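Local coordinates for protein acetylxylan esterase / glucomannan deacetylase (PDB 2WAA) that removes acetyl groups from acetylated xylan and glucomannan during the breakdown of plant cell wall polysaccharides, at residues A[50-61]-A[79-90]. Residues are numbered along the deposited sequence; the frame is centred on the assembly and turned at random.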
loop_
_atom_site.group_PDB
_atom_site.type_symbol
_atom_site.label_atom_id
_atom_site.label_comp_id
_atom_site.label_asym_id
_atom_site.label_seq_id
_atom_site.Cartn_x
_atom_site.Cartn_y
_atom_site.Cartn_z
ATOM N N SER A 50 -9.026 -0.134 29.513
ATOM C CA SER A 50 -10.156 -1.037 29.334
ATOM C C SER A 50 -10.973 -0.758 28.061
ATOM O O SER A 50 -11.754 -1.605 27.660
ATOM C CB SER A 50 -11.087 -0.948 30.567
ATOM O OG SER A 50 -11.665 0.383 30.677
ATOM N N ARG A 51 -10.838 0.431 27.466
ATOM C CA ARG A 51 -11.610 0.745 26.269
ATOM C C ARG A 51 -10.836 1.756 25.435
ATOM O O ARG A 51 -10.150 2.662 25.979
ATOM C CB ARG A 51 -13.015 1.317 26.619
ATOM C CG ARG A 51 -13.938 1.466 25.414
ATOM C CD ARG A 51 -15.387 1.892 25.811
ATOM N NE ARG A 51 -16.271 1.751 24.663
ATOM C CZ ARG A 51 -16.990 2.743 24.152
ATOM N NH1 ARG A 51 -16.974 3.939 24.723
ATOM N NH2 ARG A 51 -17.733 2.543 23.068
ATOM N N LEU A 52 -10.903 1.584 24.116
ATOM C CA LEU A 52 -10.270 2.538 23.196
ATOM C C LEU A 52 -11.210 2.780 22.024
ATOM O O LEU A 52 -11.754 1.825 21.425
ATOM C CB LEU A 52 -8.909 2.020 22.723
ATOM C CG LEU A 52 -8.091 2.990 21.835
ATOM C CD1 LEU A 52 -7.563 4.197 22.653
ATOM C CD2 LEU A 52 -6.910 2.197 21.197
ATOM N N THR A 53 -11.476 4.062 21.732
ATOM C CA THR A 53 -12.332 4.430 20.611
ATOM C C THR A 53 -11.576 5.400 19.710
ATOM O O THR A 53 -10.652 6.081 20.149
ATOM C CB THR A 53 -13.709 5.087 21.009
ATOM O OG1 THR A 53 -13.470 6.363 21.638
ATOM C CG2 THR A 53 -14.501 4.180 21.961
ATOM N N ALA A 54 -12.008 5.471 18.459
ATOM C CA ALA A 54 -11.436 6.418 17.504
ATOM C C ALA A 54 -12.543 7.186 16.796
ATOM O O ALA A 54 -13.587 6.614 16.477
ATOM C CB ALA A 54 -10.660 5.641 16.488
ATOM N N GLU A 55 -12.294 8.461 16.507
ATOM C CA GLU A 55 -13.216 9.241 15.679
ATOM C C GLU A 55 -12.730 9.121 14.223
ATOM O O GLU A 55 -11.594 9.557 13.914
ATOM C CB GLU A 55 -13.181 10.702 16.107
ATOM C CG GLU A 55 -13.768 10.900 17.523
ATOM C CD GLU A 55 -15.161 10.328 17.651
ATOM O OE1 GLU A 55 -16.007 10.634 16.792
ATOM O OE2 GLU A 55 -15.431 9.621 18.646
ATOM N N MET A 56 -13.540 8.533 13.359
ATOM C CA MET A 56 -13.117 8.309 11.984
ATOM C C MET A 56 -14.205 8.706 11.015
ATOM O O MET A 56 -15.356 8.880 11.398
ATOM C CB MET A 56 -12.754 6.830 11.756
ATOM C CG MET A 56 -11.774 6.323 12.800
ATOM S SD MET A 56 -11.137 4.692 12.391
ATOM C CE MET A 56 -9.976 5.119 11.079
ATOM N N GLN A 57 -13.824 8.856 9.746
ATOM C CA GLN A 57 -14.778 9.204 8.676
ATOM C C GLN A 57 -14.103 8.831 7.359
ATOM O O GLN A 57 -12.863 8.830 7.305
ATOM C CB GLN A 57 -15.117 10.708 8.727
ATOM C CG GLN A 57 -13.941 11.646 8.640
ATOM C CD GLN A 57 -14.329 13.170 8.618
ATOM O OE1 GLN A 57 -15.494 13.555 8.760
ATOM N NE2 GLN A 57 -13.328 14.015 8.444
ATOM N N SER A 58 -14.870 8.569 6.302
ATOM C CA SER A 58 -14.269 8.404 4.974
ATOM C C SER A 58 -14.934 9.417 4.025
ATOM O O SER A 58 -16.010 9.943 4.347
ATOM C CB SER A 58 -14.430 6.984 4.458
ATOM O OG SER A 58 -15.781 6.734 4.100
ATOM N N SER A 59 -14.319 9.728 2.896
ATOM C CA SER A 59 -14.856 10.818 2.092
ATOM C C SER A 59 -16.131 10.452 1.376
ATOM O O SER A 59 -16.974 11.347 1.133
ATOM C CB SER A 59 -13.841 11.308 1.069
ATOM O OG SER A 59 -13.417 10.201 0.321
ATOM N N ASN A 60 -16.283 9.175 1.013
ATOM C CA ASN A 60 -17.448 8.735 0.227
ATOM C C ASN A 60 -18.244 7.622 0.872
ATOM O O ASN A 60 -19.111 7.034 0.208
ATOM C CB ASN A 60 -17.021 8.175 -1.150
ATOM C CG ASN A 60 -16.237 9.151 -1.964
ATOM O OD1 ASN A 60 -16.601 10.335 -2.096
ATOM N ND2 ASN A 60 -15.148 8.660 -2.559
ATOM N N GLY A 61 -17.905 7.256 2.106
ATOM C CA GLY A 61 -18.612 6.210 2.806
ATOM C C GLY A 61 -18.414 4.854 2.150
ATOM O O GLY A 61 -19.241 3.946 2.295
ATOM N N LEU A 79 -16.371 2.446 6.730
ATOM C CA LEU A 79 -16.545 3.726 7.435
ATOM C C LEU A 79 -17.548 4.639 6.717
ATOM O O LEU A 79 -17.419 4.918 5.521
ATOM C CB LEU A 79 -15.168 4.442 7.522
ATOM C CG LEU A 79 -14.108 3.742 8.392
ATOM C CD1 LEU A 79 -12.832 4.547 8.295
ATOM C CD2 LEU A 79 -14.605 3.679 9.876
ATOM N N ASP A 80 -18.504 5.154 7.474
ATOM C CA ASP A 80 -19.486 6.117 6.962
ATOM C C ASP A 80 -18.829 7.427 6.568
ATOM O O ASP A 80 -17.778 7.778 7.080
ATOM C CB ASP A 80 -20.467 6.406 8.096
ATOM C CG ASP A 80 -21.818 6.915 7.608
ATOM O OD1 ASP A 80 -22.707 6.053 7.373
ATOM O OD2 ASP A 80 -21.997 8.157 7.527
ATOM N N ALA A 81 -19.479 8.167 5.664
ATOM C CA ALA A 81 -18.997 9.474 5.300
ATOM C C ALA A 81 -19.117 10.493 6.456
ATOM O O ALA A 81 -18.415 11.486 6.484
ATOM C CB ALA A 81 -19.753 9.975 4.036
ATOM N N GLN A 82 -19.983 10.242 7.427
ATOM C CA GLN A 82 -20.094 11.156 8.574
ATOM C C GLN A 82 -19.088 10.704 9.641
ATOM O O GLN A 82 -18.836 9.520 9.758
ATOM C CB GLN A 82 -21.491 11.055 9.227
ATOM C CG GLN A 82 -22.757 11.236 8.347
ATOM C CD GLN A 82 -24.006 10.638 9.031
ATOM O OE1 GLN A 82 -24.277 10.910 10.211
ATOM N NE2 GLN A 82 -24.741 9.791 8.303
ATOM N N GLN A 83 -18.577 11.630 10.445
ATOM C CA GLN A 83 -17.746 11.259 11.577
ATOM C C GLN A 83 -18.504 10.269 12.460
ATOM O O GLN A 83 -19.703 10.445 12.730
ATOM C CB GLN A 83 -17.378 12.506 12.396
ATOM C CG GLN A 83 -16.291 12.218 13.432
ATOM C CD GLN A 83 -15.931 13.460 14.238
ATOM O OE1 GLN A 83 -15.893 14.557 13.696
ATOM N NE2 GLN A 83 -15.655 13.285 15.546
ATOM N N GLN A 84 -17.809 9.238 12.934
ATOM C CA GLN A 84 -18.411 8.214 13.805
ATOM C C GLN A 84 -17.380 7.775 14.840
ATOM O O GLN A 84 -16.184 7.694 14.557
ATOM C CB GLN A 84 -18.825 6.995 12.934
ATOM C CG GLN A 84 -17.609 6.237 12.317
ATOM C CD GLN A 84 -17.751 6.001 10.788
ATOM O OE1 GLN A 84 -18.265 4.946 10.338
ATOM N NE2 GLN A 84 -17.303 7.002 9.985
ATOM N N THR A 85 -17.845 7.522 16.057
ATOM C CA THR A 85 -17.015 6.899 17.057
ATOM C C THR A 85 -16.907 5.403 16.748
ATOM O O THR A 85 -17.923 4.695 16.723
ATOM C CB THR A 85 -17.651 7.031 18.434
ATOM O OG1 THR A 85 -17.915 8.415 18.684
ATOM C CG2 THR A 85 -16.694 6.445 19.506
ATOM N N VAL A 86 -15.690 4.940 16.523
ATOM C CA VAL A 86 -15.420 3.534 16.247
ATOM C C VAL A 86 -14.806 2.900 17.480
ATOM O O VAL A 86 -13.752 3.310 17.930
ATOM C CB VAL A 86 -14.439 3.379 15.050
ATOM C CG1 VAL A 86 -14.120 1.881 14.753
ATOM C CG2 VAL A 86 -15.012 4.066 13.794
ATOM N N GLU A 87 -15.473 1.902 18.034
ATOM C CA GLU A 87 -14.907 1.199 19.189
ATOM C C GLU A 87 -13.838 0.232 18.702
ATOM O O GLU A 87 -14.113 -0.598 17.823
ATOM C CB GLU A 87 -15.994 0.389 19.915
ATOM C CG GLU A 87 -15.428 -0.244 21.217
ATOM C CD GLU A 87 -16.530 -0.944 22.018
ATOM O OE1 GLU A 87 -17.140 -0.269 22.865
ATOM O OE2 GLU A 87 -16.770 -2.136 21.782
ATOM N N LEU A 88 -12.622 0.361 19.225
ATOM C CA LEU A 88 -11.531 -0.499 18.809
ATOM C C LEU A 88 -11.459 -1.696 19.737
ATOM O O LEU A 88 -11.353 -2.829 19.267
ATOM C CB LEU A 88 -10.196 0.285 18.806
ATOM C CG LEU A 88 -10.166 1.493 17.820
ATOM C CD1 LEU A 88 -8.875 2.284 17.985
ATOM C CD2 LEU A 88 -10.403 1.081 16.363
ATOM N N PHE A 89 -11.554 -1.473 21.041
ATOM C CA PHE A 89 -11.700 -2.604 21.970
ATOM C C PHE A 89 -12.414 -2.147 23.231
ATOM O O PHE A 89 -12.499 -0.954 23.505
ATOM C CB PHE A 89 -10.331 -3.263 22.297
ATOM C CG PHE A 89 -9.478 -2.495 23.284
ATOM C CD1 PHE A 89 -9.704 -2.557 24.660
ATOM C CD2 PHE A 89 -8.386 -1.770 22.832
ATOM C CE1 PHE A 89 -8.848 -1.867 25.582
ATOM C CE2 PHE A 89 -7.547 -1.089 23.706
ATOM C CZ PHE A 89 -7.772 -1.139 25.095
ATOM N N HIS A 90 -12.943 -3.104 23.968
ATOM C CA HIS A 90 -13.559 -2.838 25.229
ATOM C C HIS A 90 -13.547 -4.137 26.044
ATOM O O HIS A 90 -14.032 -5.174 25.550
ATOM C CB HIS A 90 -15.019 -2.439 24.985
ATOM C CG HIS A 90 -15.729 -2.073 26.245
ATOM N ND1 HIS A 90 -17.104 -2.064 26.362
ATOM C CD2 HIS A 90 -15.240 -1.732 27.460
ATOM C CE1 HIS A 90 -17.432 -1.698 27.591
ATOM N NE2 HIS A 90 -16.321 -1.493 28.278
HETATM O O HOH W 1 -16.987 12.691 4.704
#
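Leu52 is paired with two residues of the antiparallel next strand, Leu88 and Phe89, in a classic beta bulge: Leu52 O takes Leu88 N at 2.8 Å and Phe89 N only weakly. The extra residue turns two large side chains to the same face. Leu88 CD1 fills the hollow between Leu52 CD2 and Ala54 CB, while the Phe89 ring, its CG set between backbone N and carbonyl carbon (chi1 77°), folds back across the neighbouring strand, one face over Leu52 N and CE2 3.5 Å from Leu52 CB. Met56, bent about its CG-SD bond, lies across Val86 and Leu79, CG against Val86 CG2 and the methyl CE 4.0 Å from Leu79 CD1. These ridges form part of the core of a beta-sandwich, the N-terminal jelly-roll domain of family 2 carbohydrate esterases; Val99 of the opposing sheet meets Leu52, Leu88 and Phe89. The other face is polar. Arg51, extended, runs its CD over the His90 ring and grips Glu87 OE1 side-on with NE (2.8 Å) and NH2, guanidinium and carboxylate planes nearly perpendicular (87°). Glu55 curls over the strand to take Thr85 OG1 on OE2 (2.8 Å) and Gln83 NE2 on OE1 (3.0 Å); Gln83 OE1 turns to Lys115. Beyond the Met56-Gln84 bridge, the Gln84 amide is bonded at both ends: OE1 takes Asp80 N, and NE2 gives to Met56 O, from above its carbonyl plane, and to Asp80 O, whose other face Ser58 N reaches.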